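Local atomic coordinates of MxaA (Stigmatella aurantiaca, PDB entry 4W4T), a protein that uses NADPH in the terminal reductase domain described here to release the myxalamid chain reductively from its hybrid polyketide-peptide assembly line, probably as a primary alcohol. Residues M272-S277 / D338-E343; A280-T285 / Q314-D319; F328-R333 / G414-P419; W322-A327 / V398-I403. All blocks are in the same frame, centred on the assembly; numbering follows the deposited sequence.

How the contacts relate
Along the chain, contact 2 is nested inside the loop closed by contact 1, whereas contacts 3 and 4 each interlock with contact 1 and with one another. Helix 318-328 links contacts 2, 3 and 4: contact 2 holds its start, contact 4 its later turns and contact 3 the turn after it. Contacts 2 and 4, like 3 and 4, have centres about 12 Å apart; the centres of contacts 1 and 3 are about 16 Å apart, joined by the pairing of parallel strands 274-277 and 333-336. All four lie on one side of the chain's centre, in the smaller C-terminal lobe and its junction with the Rossmann sheet, the lobe that generally shapes the substrate site in extended short-chain dehydrogenases.

Contact 1 of 4, residues M272-S277 / D338-E343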
# COMPACT_ATOMS: atom_id res chain seq x y z
N MSE A 272 -10.39 -17.04 0.38
CA MSE A 272 -9.78 -17.75 1.50
C MSE A 272 -10.69 -18.81 2.09
O MSE A 272 -10.23 -19.75 2.73
CB MSE A 272 -9.37 -16.79 2.60
CG MSE A 272 -8.30 -15.82 2.16
SE MSE A 272 -7.66 -14.85 3.72
CE MSE A 272 -9.10 -13.59 3.87
N GLY A 273 -12.00 -18.63 1.90
CA GLY A 273 -12.97 -19.56 2.45
C GLY A 273 -13.22 -19.30 3.93
O GLY A 273 -13.71 -20.16 4.65
N VAL A 274 -12.85 -18.11 4.39
CA VAL A 274 -13.03 -17.77 5.80
C VAL A 274 -13.41 -16.29 5.98
O VAL A 274 -12.92 -15.42 5.26
CB VAL A 274 -11.76 -18.11 6.61
CG1 VAL A 274 -10.57 -17.29 6.14
CG2 VAL A 274 -12.02 -17.89 8.08
N ALA A 275 -14.31 -16.03 6.92
CA ALA A 275 -14.78 -14.67 7.18
C ALA A 275 -14.67 -14.37 8.67
O ALA A 275 -14.70 -15.30 9.49
CB ALA A 275 -16.22 -14.50 6.70
N PRO A 276 -14.54 -13.08 9.03
CA PRO A 276 -14.35 -12.73 10.44
C PRO A 276 -15.67 -12.55 11.18
O PRO A 276 -16.62 -12.02 10.61
CB PRO A 276 -13.60 -11.39 10.36
CG PRO A 276 -14.13 -10.78 9.11
CD PRO A 276 -14.36 -11.91 8.15
N SER A 277 -15.73 -12.98 12.43
CA SER A 277 -16.86 -12.62 13.26
C SER A 277 -16.51 -11.26 13.87
O SER A 277 -15.60 -11.15 14.68
CB SER A 277 -17.15 -13.67 14.34
OG SER A 277 -16.00 -13.94 15.12
N ASP A 338 -9.17 -11.29 14.86
CA ASP A 338 -7.71 -11.30 14.93
C ASP A 338 -7.12 -12.51 14.22
O ASP A 338 -6.10 -12.39 13.52
CB ASP A 338 -7.26 -11.24 16.39
CG ASP A 338 -7.75 -9.98 17.08
OD1 ASP A 338 -7.46 -8.86 16.58
OD2 ASP A 338 -8.45 -10.11 18.12
N GLN A 339 -7.78 -13.65 14.35
CA GLN A 339 -7.33 -14.85 13.66
C GLN A 339 -7.57 -14.74 12.17
O GLN A 339 -6.74 -15.16 11.38
CB GLN A 339 -8.04 -16.09 14.22
CG GLN A 339 -7.61 -16.45 15.63
CD GLN A 339 -8.41 -17.61 16.20
OE1 GLN A 339 -8.67 -18.59 15.51
NE2 GLN A 339 -8.81 -17.49 17.46
N TRP A 340 -8.72 -14.18 11.78
CA TRP A 340 -8.98 -13.93 10.36
C TRP A 340 -7.93 -13.00 9.75
O TRP A 340 -7.42 -13.25 8.64
CB TRP A 340 -10.38 -13.33 10.18
CG TRP A 340 -10.71 -13.05 8.76
CD1 TRP A 340 -11.20 -13.93 7.84
CD2 TRP A 340 -10.58 -11.79 8.09
NE1 TRP A 340 -11.37 -13.30 6.63
CE2 TRP A 340 -11.01 -11.98 6.76
CE3 TRP A 340 -10.15 -10.52 8.48
CZ2 TRP A 340 -11.01 -10.95 5.82
CZ3 TRP A 340 -10.16 -9.50 7.55
CH2 TRP A 340 -10.58 -9.72 6.24
N LEU A 341 -7.58 -11.94 10.47
CA LEU A 341 -6.60 -10.98 9.97
C LEU A 341 -5.23 -11.66 9.81
O LEU A 341 -4.46 -11.35 8.89
CB LEU A 341 -6.50 -9.78 10.90
CG LEU A 341 -5.66 -8.58 10.42
CD1 LEU A 341 -6.24 -7.99 9.13
CD2 LEU A 341 -5.60 -7.51 11.51
N SER A 342 -4.93 -12.59 10.71
CA SER A 342 -3.66 -13.30 10.65
C SER A 342 -3.63 -14.24 9.45
O SER A 342 -2.59 -14.39 8.80
CB SER A 342 -3.42 -14.06 11.95
OG SER A 342 -2.37 -14.99 11.78
N GLU A 343 -4.76 -14.87 9.14
CA GLU A 343 -4.83 -15.70 7.94
C GLU A 343 -4.71 -14.87 6.67
O GLU A 343 -4.15 -15.32 5.68
CB GLU A 343 -6.12 -16.53 7.92
CG GLU A 343 -6.23 -17.46 9.11
CD GLU A 343 -6.96 -18.75 8.82
OE1 GLU A 343 -7.59 -18.89 7.74
OE2 GLU A 343 -6.93 -19.65 9.70
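Pro276 lies flat against the indole of Trp340, its CD 3.5 Å from the centroid of the five-membered ring and only 7° off the ring normal, a CH-pi contact over one face. The indole extends from its helix with CG opposite the backbone N (chi1 -180°), which carries the ring across to strand 274-277. There Trp340 NE1 donates to Val274 O at 3.0 Å; the acceptor sits near the indole plane, although the N-H comes in from above the plane of the carbonyl, and the bond is bent (137°). Selenomethionine Met272, bent at its last torsion, crosses the indole at about a right angle and sets its methyl CE 3.6 Å from Trp340 NE1. Val274 CG1 reaches Trp340 CD1 at 3.8 Å and also touches the carboxylate of Glu343. Replacing Trp340 by an alanine is likely to leave Val274 O without this donor and to open a gap between Pro276 and the Met272 methyl. Gly273, with positive phi, closes helix 261-272 in a Schellman motif just before the strand. Strand 274-277 pairs with parallel strand 333-336, helix 337-348 packs across it, running roughly antiparallel, and Cys269 of helix 261-272 and Leu361 of helix 352-362 also touch the indole.

Contact 2 of 4, residues A280-T285 / Q314-D319; sequences ALLDLT and QFVRAD
An isolated antiparallel beta bridge, the hydrogen-bonded pair Leu282 and Val316, clips the loop before strand 285-286 to the approach to helix 318-328. Leu282 N donates to Val316 O at 2.9 Å, nearly in line with the carbonyl, and Val316 N returns a straighter bond (166°) to Leu282 O at 3.0 Å. Phe315 adds a CA-H...O contact to that same Leu282 oxygen. Beside the bridge, Leu281 CD2 stands over one face of the Phe315 ring, 3.7 Å from its centroid; the ring is brought there by a chi1 of 70°, which places CG between the backbone N and the carbonyl carbon. Val316 CG1 packs on its bridge partner at Leu282 CB, 3.6 Å away, and on Leu284 CD1, further along the loop, at 3.7 Å. The two segments link the Rossmann core to the C-terminal lobe: one runs into strand 285-286 of the parallel sheet, and the other leaves strand 307-310 for helix 318-328. The side chain of Leu284 lies about 11 Å from that of Phe66, which binds NADPH in another structure of this protein. At the helix start, Leu282 CD1 rests 3.7 Å from Ala318 CA, and Ala318 N donates to a water at 3.0 Å. A second water accepts from Leu284 N, within bonding distance of Leu282 O and Gln314 O.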
# COMPACT_ATOMS: atom_id res chain seq x y z
N ALA A 280 -19.64 -5.51 14.96
CA ALA A 280 -20.24 -4.27 14.48
C ALA A 280 -21.68 -4.46 13.99
O ALA A 280 -22.07 -5.55 13.56
CB ALA A 280 -19.40 -3.68 13.36
N LEU A 281 -22.47 -3.40 14.06
CA LEU A 281 -23.77 -3.37 13.40
C LEU A 281 -23.55 -2.86 11.98
O LEU A 281 -23.54 -1.65 11.75
CB LEU A 281 -24.76 -2.46 14.13
CG LEU A 281 -24.88 -2.69 15.64
CD1 LEU A 281 -25.80 -1.66 16.26
CD2 LEU A 281 -25.36 -4.10 15.91
N LEU A 282 -23.39 -3.78 11.04
CA LEU A 282 -22.96 -3.43 9.70
C LEU A 282 -24.00 -2.62 8.93
O LEU A 282 -25.18 -2.99 8.84
CB LEU A 282 -22.61 -4.69 8.92
CG LEU A 282 -21.52 -5.56 9.57
CD1 LEU A 282 -21.49 -6.94 8.92
CD2 LEU A 282 -20.15 -4.89 9.45
N ASP A 283 -23.54 -1.50 8.38
CA ASP A 283 -24.31 -0.71 7.43
C ASP A 283 -24.02 -1.09 5.98
O ASP A 283 -22.86 -1.15 5.57
CB ASP A 283 -24.00 0.77 7.61
CG ASP A 283 -24.84 1.63 6.69
OD1 ASP A 283 -26.07 1.44 6.73
OD2 ASP A 283 -24.29 2.48 5.94
N LEU A 284 -25.07 -1.35 5.22
CA LEU A 284 -24.96 -1.49 3.77
C LEU A 284 -26.10 -0.70 3.16
O LEU A 284 -27.26 -1.06 3.32
CB LEU A 284 -25.03 -2.95 3.31
CG LEU A 284 -23.82 -3.86 3.50
CD1 LEU A 284 -23.77 -4.40 4.91
CD2 LEU A 284 -23.93 -5.00 2.51
N THR A 285 -25.75 0.39 2.49
CA THR A 285 -26.73 1.32 1.97
C THR A 285 -26.66 1.36 0.44
O THR A 285 -25.75 1.97 -0.11
CB THR A 285 -26.49 2.73 2.52
OG1 THR A 285 -26.35 2.67 3.95
CG2 THR A 285 -27.65 3.65 2.18
N GLN A 314 -31.86 -0.36 8.92
CA GLN A 314 -31.73 -1.71 9.48
C GLN A 314 -30.29 -2.19 9.37
O GLN A 314 -29.76 -2.30 8.27
CB GLN A 314 -32.69 -2.67 8.75
CG GLN A 314 -32.45 -4.18 9.02
CD GLN A 314 -32.09 -4.99 7.74
OE1 GLN A 314 -31.77 -4.42 6.69
NE2 GLN A 314 -32.14 -6.33 7.85
N PHE A 315 -29.63 -2.46 10.49
CA PHE A 315 -28.27 -3.01 10.42
C PHE A 315 -28.31 -4.50 10.09
O PHE A 315 -29.34 -5.15 10.23
CB PHE A 315 -27.51 -2.78 11.74
CG PHE A 315 -28.03 -3.62 12.89
CD1 PHE A 315 -27.57 -4.91 13.10
CD2 PHE A 315 -28.97 -3.10 13.76
CE1 PHE A 315 -28.07 -5.68 14.15
CE2 PHE A 315 -29.46 -3.86 14.81
CZ PHE A 315 -29.00 -5.15 15.01
N VAL A 316 -27.18 -5.04 9.67
CA VAL A 316 -27.07 -6.48 9.50
C VAL A 316 -25.92 -6.94 10.40
O VAL A 316 -24.98 -6.19 10.62
CB VAL A 316 -26.83 -6.87 8.01
CG1 VAL A 316 -25.48 -6.38 7.54
CG2 VAL A 316 -26.93 -8.38 7.82
N ARG A 317 -26.03 -8.14 10.96
CA ARG A 317 -24.93 -8.69 11.74
C ARG A 317 -24.01 -9.47 10.81
O ARG A 317 -24.46 -9.96 9.77
CB ARG A 317 -25.46 -9.57 12.87
CG ARG A 317 -26.20 -8.76 13.93
CD ARG A 317 -26.83 -9.62 15.00
NE ARG A 317 -27.78 -10.57 14.44
CZ ARG A 317 -27.52 -11.87 14.29
NH1 ARG A 317 -26.34 -12.33 14.68
NH2 ARG A 317 -28.42 -12.68 13.77
N ALA A 318 -22.74 -9.57 11.16
CA ALA A 318 -21.78 -10.30 10.33
C ALA A 318 -22.22 -11.75 10.07
O ALA A 318 -22.09 -12.24 8.94
CB ALA A 318 -20.40 -10.28 10.98
N ASP A 319 -22.73 -12.44 11.08
CA ASP A 319 -23.06 -13.85 10.87
C ASP A 319 -24.24 -14.00 9.91
O ASP A 319 -24.35 -15.00 9.21
CB ASP A 319 -23.32 -14.60 12.19
CG ASP A 319 -24.46 -14.00 13.02
OD1 ASP A 319 -25.29 -13.23 12.50
OD2 ASP A 319 -24.53 -14.32 14.23
O HOH W 1 -21.73 -8.03 13.48
O HOH W 2 -27.14 -2.45 6.90

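Contact 3 of 4, residues F328-R333 / G414-P419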
# COMPACT_ATOMS: atom_id res chain seq x y z
N PHE A 328 -25.90 -18.30 -1.23
CA PHE A 328 -25.58 -18.08 -2.62
C PHE A 328 -24.67 -19.17 -3.15
O PHE A 328 -24.69 -19.49 -4.33
CB PHE A 328 -24.92 -16.70 -2.82
CG PHE A 328 -24.66 -16.37 -4.26
CD1 PHE A 328 -25.68 -15.87 -5.06
CD2 PHE A 328 -23.42 -16.58 -4.82
CE1 PHE A 328 -25.45 -15.56 -6.39
CE2 PHE A 328 -23.18 -16.27 -6.15
CZ PHE A 328 -24.19 -15.76 -6.94
N GLY A 329 -23.84 -19.75 -2.27
CA GLY A 329 -23.04 -20.89 -2.66
C GLY A 329 -21.57 -20.87 -2.28
O GLY A 329 -20.81 -21.76 -2.68
N TYR A 330 -21.15 -19.87 -1.51
CA TYR A 330 -19.75 -19.76 -1.13
C TYR A 330 -19.49 -20.29 0.28
O TYR A 330 -20.14 -19.87 1.23
CB TYR A 330 -19.28 -18.31 -1.20
CG TYR A 330 -19.27 -17.74 -2.60
CD1 TYR A 330 -18.51 -18.33 -3.60
CD2 TYR A 330 -20.00 -16.60 -2.92
CE1 TYR A 330 -18.49 -17.82 -4.88
CE2 TYR A 330 -20.00 -16.09 -4.21
CZ TYR A 330 -19.23 -16.71 -5.18
OH TYR A 330 -19.20 -16.20 -6.45
N GLY A 331 -18.54 -21.20 0.40
CA GLY A 331 -18.16 -21.68 1.72
C GLY A 331 -17.45 -20.61 2.53
O GLY A 331 -16.59 -19.90 2.02
N LEU A 332 -17.82 -20.49 3.80
CA LEU A 332 -17.19 -19.55 4.70
C LEU A 332 -17.08 -20.13 6.11
O LEU A 332 -18.09 -20.29 6.81
CB LEU A 332 -17.97 -18.22 4.74
CG LEU A 332 -17.97 -17.33 3.49
CD1 LEU A 332 -18.85 -16.11 3.75
CD2 LEU A 332 -16.55 -16.89 3.10
N ARG A 333 -15.87 -20.47 6.52
CA ARG A 333 -15.60 -20.74 7.93
C ARG A 333 -15.56 -19.41 8.65
O ARG A 333 -15.16 -18.40 8.07
CB ARG A 333 -14.27 -21.49 8.12
CG ARG A 333 -14.15 -22.79 7.36
CD ARG A 333 -12.90 -23.56 7.78
NE ARG A 333 -11.72 -22.70 7.77
CZ ARG A 333 -11.04 -22.37 6.67
NH1 ARG A 333 -11.42 -22.85 5.49
NH2 ARG A 333 -9.99 -21.57 6.76
N GLY A 414 -17.15 -11.13 -13.83
CA GLY A 414 -15.87 -11.82 -13.78
C GLY A 414 -15.02 -11.45 -12.57
O GLY A 414 -13.87 -11.85 -12.49
N PHE A 415 -15.60 -10.70 -11.64
CA PHE A 415 -14.89 -10.32 -10.43
C PHE A 415 -14.78 -11.51 -9.46
O PHE A 415 -13.76 -11.70 -8.79
CB PHE A 415 -15.59 -9.13 -9.77
CG PHE A 415 -14.89 -8.60 -8.56
CD1 PHE A 415 -13.71 -7.88 -8.68
CD2 PHE A 415 -15.41 -8.80 -7.30
CE1 PHE A 415 -13.06 -7.38 -7.56
CE2 PHE A 415 -14.77 -8.31 -6.18
CZ PHE A 415 -13.59 -7.60 -6.32
N LEU A 416 -15.83 -12.32 -9.42
CA LEU A 416 -15.87 -13.53 -8.60
C LEU A 416 -16.10 -14.75 -9.48
O LEU A 416 -16.84 -14.69 -10.46
CB LEU A 416 -16.99 -13.45 -7.54
CG LEU A 416 -16.92 -12.47 -6.37
CD1 LEU A 416 -18.20 -12.59 -5.52
CD2 LEU A 416 -15.69 -12.74 -5.53
N LYS A 417 -15.49 -15.87 -9.11
CA LYS A 417 -15.77 -17.16 -9.73
C LYS A 417 -17.12 -17.66 -9.24
O LYS A 417 -17.43 -17.56 -8.05
CB LYS A 417 -14.66 -18.15 -9.39
CG LYS A 417 -14.76 -19.50 -10.10
CD LYS A 417 -13.39 -19.99 -10.57
CE LYS A 417 -12.39 -20.03 -9.42
NZ LYS A 417 -12.41 -21.32 -8.66
N ALA A 418 -17.94 -18.18 -10.15
CA ALA A 418 -19.26 -18.71 -9.77
C ALA A 418 -19.10 -19.81 -8.72
O ALA A 418 -18.12 -20.54 -8.74
CB ALA A 418 -20.00 -19.24 -11.00
N PRO A 419 -20.06 -19.90 -7.79
CA PRO A 419 -19.97 -20.92 -6.73
C PRO A 419 -20.00 -22.33 -7.28
O PRO A 419 -20.66 -22.57 -8.29
CB PRO A 419 -21.22 -20.64 -5.87
CG PRO A 419 -22.10 -19.76 -6.71
CD PRO A 419 -21.20 -19.00 -7.62
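With CG opposite its backbone N (chi1 -176°), Phe328 swings its ring toward Pro419, while Tyr330, its CG turned beside the backbone N instead (chi1 -66°), extends past the same proline to the carbonyl of Lys417. Tyr330 OH donates to Lys417 O at 2.7 Å; the oxygen lies at the ring edge, near the ring plane, and the hydroxyl approaches it from above the plane of the carbonyl. Pro419 packs against both aromatic residues. Its CD is 3.7 Å from Phe328 CE2, the two side chains crossing at about a right angle, and 3.6 Å from Tyr330 OH, while its CB lies over a face of the tyrosine ring. The proline also presses on the turn that joins the aromatics, its CB 3.4 Å from Gly329 O. Gly329 has positive phi, and any CB there would run into both Pro419 and the carbonyl of Phe328. Both segments follow helices: 328-333 leads from helix 318-328 to strand 333-336. Segment 414-419 is the C-terminal tail, turned out of helix 400-412 by a Schellman motif at Gly414. A phenylalanine in place of Tyr330 is likely to leave Lys417 O without this donor and the tail less firmly tied to the turn. On the other flank of the hydroxyl sits Leu416, with CB 3.7 Å from Tyr330 OH. Phe328 also touches Leu407 of helix 400-412, and Tyr330 touches Val411 of the same helix and Val270 of helix 261-272.

Contact 4 of 4, residues W322-A327 / V398-I403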
# COMPACT_ATOMS: atom_id res chain seq x y z
N TRP A 322 -22.64 -13.78 6.43
CA TRP A 322 -22.03 -15.01 5.97
C TRP A 322 -23.11 -16.03 5.62
O TRP A 322 -22.96 -16.77 4.64
CB TRP A 322 -21.06 -15.58 7.02
CG TRP A 322 -20.18 -14.54 7.69
CD1 TRP A 322 -19.87 -14.48 9.01
CD2 TRP A 322 -19.54 -13.42 7.07
NE1 TRP A 322 -19.06 -13.39 9.26
CE2 TRP A 322 -18.85 -12.72 8.09
CE3 TRP A 322 -19.46 -12.93 5.76
CZ2 TRP A 322 -18.10 -11.56 7.84
CZ3 TRP A 322 -18.73 -11.78 5.51
CH2 TRP A 322 -18.05 -11.11 6.55
N ASN A 323 -24.21 -16.05 6.37
CA ASN A 323 -25.34 -16.91 6.01
C ASN A 323 -25.80 -16.61 4.58
O ASN A 323 -26.06 -17.53 3.80
CB ASN A 323 -26.52 -16.75 6.97
CG ASN A 323 -26.23 -17.30 8.36
OD1 ASN A 323 -25.33 -18.11 8.56
ND2 ASN A 323 -27.01 -16.85 9.34
N TYR A 324 -25.92 -15.32 4.24
CA TYR A 324 -26.45 -14.95 2.93
C TYR A 324 -25.49 -15.39 1.83
O TYR A 324 -25.90 -15.79 0.75
CB TYR A 324 -26.70 -13.43 2.83
CG TYR A 324 -27.69 -12.87 3.85
CD1 TYR A 324 -28.70 -13.67 4.38
CD2 TYR A 324 -27.60 -11.55 4.28
CE1 TYR A 324 -29.61 -13.17 5.30
CE2 TYR A 324 -28.50 -11.04 5.21
CZ TYR A 324 -29.50 -11.86 5.72
OH TYR A 324 -30.39 -11.37 6.64
N MSE A 325 -24.19 -15.30 2.12
CA MSE A 325 -23.19 -15.67 1.14
C MSE A 325 -23.06 -17.19 0.96
O MSE A 325 -22.86 -17.68 -0.15
CB MSE A 325 -21.85 -15.04 1.52
CG MSE A 325 -21.98 -13.51 1.43
SE MSE A 325 -20.30 -12.67 1.91
CE MSE A 325 -19.25 -13.28 0.39
N ARG A 326 -23.22 -17.95 2.04
CA ARG A 326 -23.25 -19.41 1.92
C ARG A 326 -24.46 -19.84 1.11
O ARG A 326 -24.39 -20.80 0.33
CB ARG A 326 -23.29 -20.10 3.29
CG ARG A 326 -22.05 -19.87 4.12
CD ARG A 326 -22.08 -20.72 5.38
NE ARG A 326 -21.07 -20.25 6.32
CZ ARG A 326 -21.34 -19.46 7.35
NH1 ARG A 326 -22.59 -19.09 7.59
NH2 ARG A 326 -20.37 -19.07 8.16
N ALA A 327 -25.57 -19.15 1.32
CA ALA A 327 -26.81 -19.52 0.65
C ALA A 327 -26.66 -19.33 -0.85
O ALA A 327 -27.18 -20.10 -1.65
CB ALA A 327 -27.99 -18.73 1.19
N VAL A 398 -31.28 -5.41 3.85
CA VAL A 398 -30.20 -6.34 3.57
C VAL A 398 -30.73 -7.74 3.89
O VAL A 398 -31.12 -8.03 5.02
CB VAL A 398 -28.94 -6.04 4.38
CG1 VAL A 398 -27.84 -7.08 4.06
CG2 VAL A 398 -28.44 -4.64 4.06
N ASP A 399 -30.80 -8.58 2.86
CA ASP A 399 -31.27 -9.95 3.04
C ASP A 399 -30.61 -10.85 2.01
O ASP A 399 -29.81 -10.40 1.21
CB ASP A 399 -32.81 -10.02 2.95
CG ASP A 399 -33.36 -9.40 1.67
OD1 ASP A 399 -32.67 -9.38 0.63
OD2 ASP A 399 -34.52 -8.92 1.72
N ALA A 400 -30.95 -12.14 2.03
CA ALA A 400 -30.31 -13.06 1.10
C ALA A 400 -30.53 -12.63 -0.36
O ALA A 400 -29.64 -12.76 -1.19
CB ALA A 400 -30.82 -14.50 1.33
N SER A 401 -31.70 -12.08 -0.66
CA SER A 401 -31.99 -11.63 -2.01
C SER A 401 -31.08 -10.49 -2.48
O SER A 401 -30.55 -10.55 -3.60
CB SER A 401 -33.46 -11.18 -2.13
OG SER A 401 -33.77 -10.88 -3.47
N LEU A 402 -30.92 -9.46 -1.65
CA LEU A 402 -30.01 -8.35 -1.99
C LEU A 402 -28.60 -8.88 -2.21
O LEU A 402 -27.94 -8.56 -3.20
CB LEU A 402 -29.99 -7.27 -0.90
CG LEU A 402 -29.10 -6.05 -1.24
CD1 LEU A 402 -29.75 -5.22 -2.33
CD2 LEU A 402 -28.80 -5.19 -0.02
N ILE A 403 -28.13 -9.71 -1.29
CA ILE A 403 -26.78 -10.25 -1.42
C ILE A 403 -26.66 -11.11 -2.68
O ILE A 403 -25.64 -11.06 -3.36
CB ILE A 403 -26.37 -11.06 -0.18
CG1 ILE A 403 -26.34 -10.15 1.04
CG2 ILE A 403 -25.01 -11.75 -0.39
CD1 ILE A 403 -25.66 -8.82 0.83
O HOH W 3 -27.71 -14.89 -1.18
O HOH W 4 -33.11 -9.87 6.40
O HOH W 5 -30.04 -9.10 8.02
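The ring of Tyr324 is laid against the capped N-terminus of a helix: in the C-terminal lobe, helix 318-328 meets the first turn of helix 400-412 mainly through this aromatic side chain. Asp399 is the N-cap of the second helix, its OD1 accepting from Leu402 N at 2.9 Å in an almost straight bond (168°). The peptide that passes from the cap into the helix stacks flat under the tyrosine, with Ala400 N 3.5 Å from the ring plane, over its centre. Asp399 CA, 3.7 Å from Tyr324 CE2, faces the same side. Two torsions put the ring there: chi1 of -60° holds CG opposite the carbonyl carbon, and chi2 of -27° turns the face onto the Asp399-Ala400 peptide. Apolar groups also touch the ring. Ile403 CG1 reaches Tyr324 CD2 at 3.7 Å, the two side chains crossing at about a right angle, while the other isoleucine branch, CG2, meets Met325 CG. The methyl of Ala400 touches Tyr324 CD1. Val398, which precedes the cap, is bonded through its N to Gln314 OE1 and so ties the helix entry to the neighbouring loop. Solvent completes the junction at both ends of the tyrosine. At the hydroxyl, two waters lie between Tyr324 OH and Val398 O, one of them bonding weakly to Val398 O; at the backbone, a single water donates to Tyr324 O at 2.8 Å and to Ala400 O at 2.9 Å.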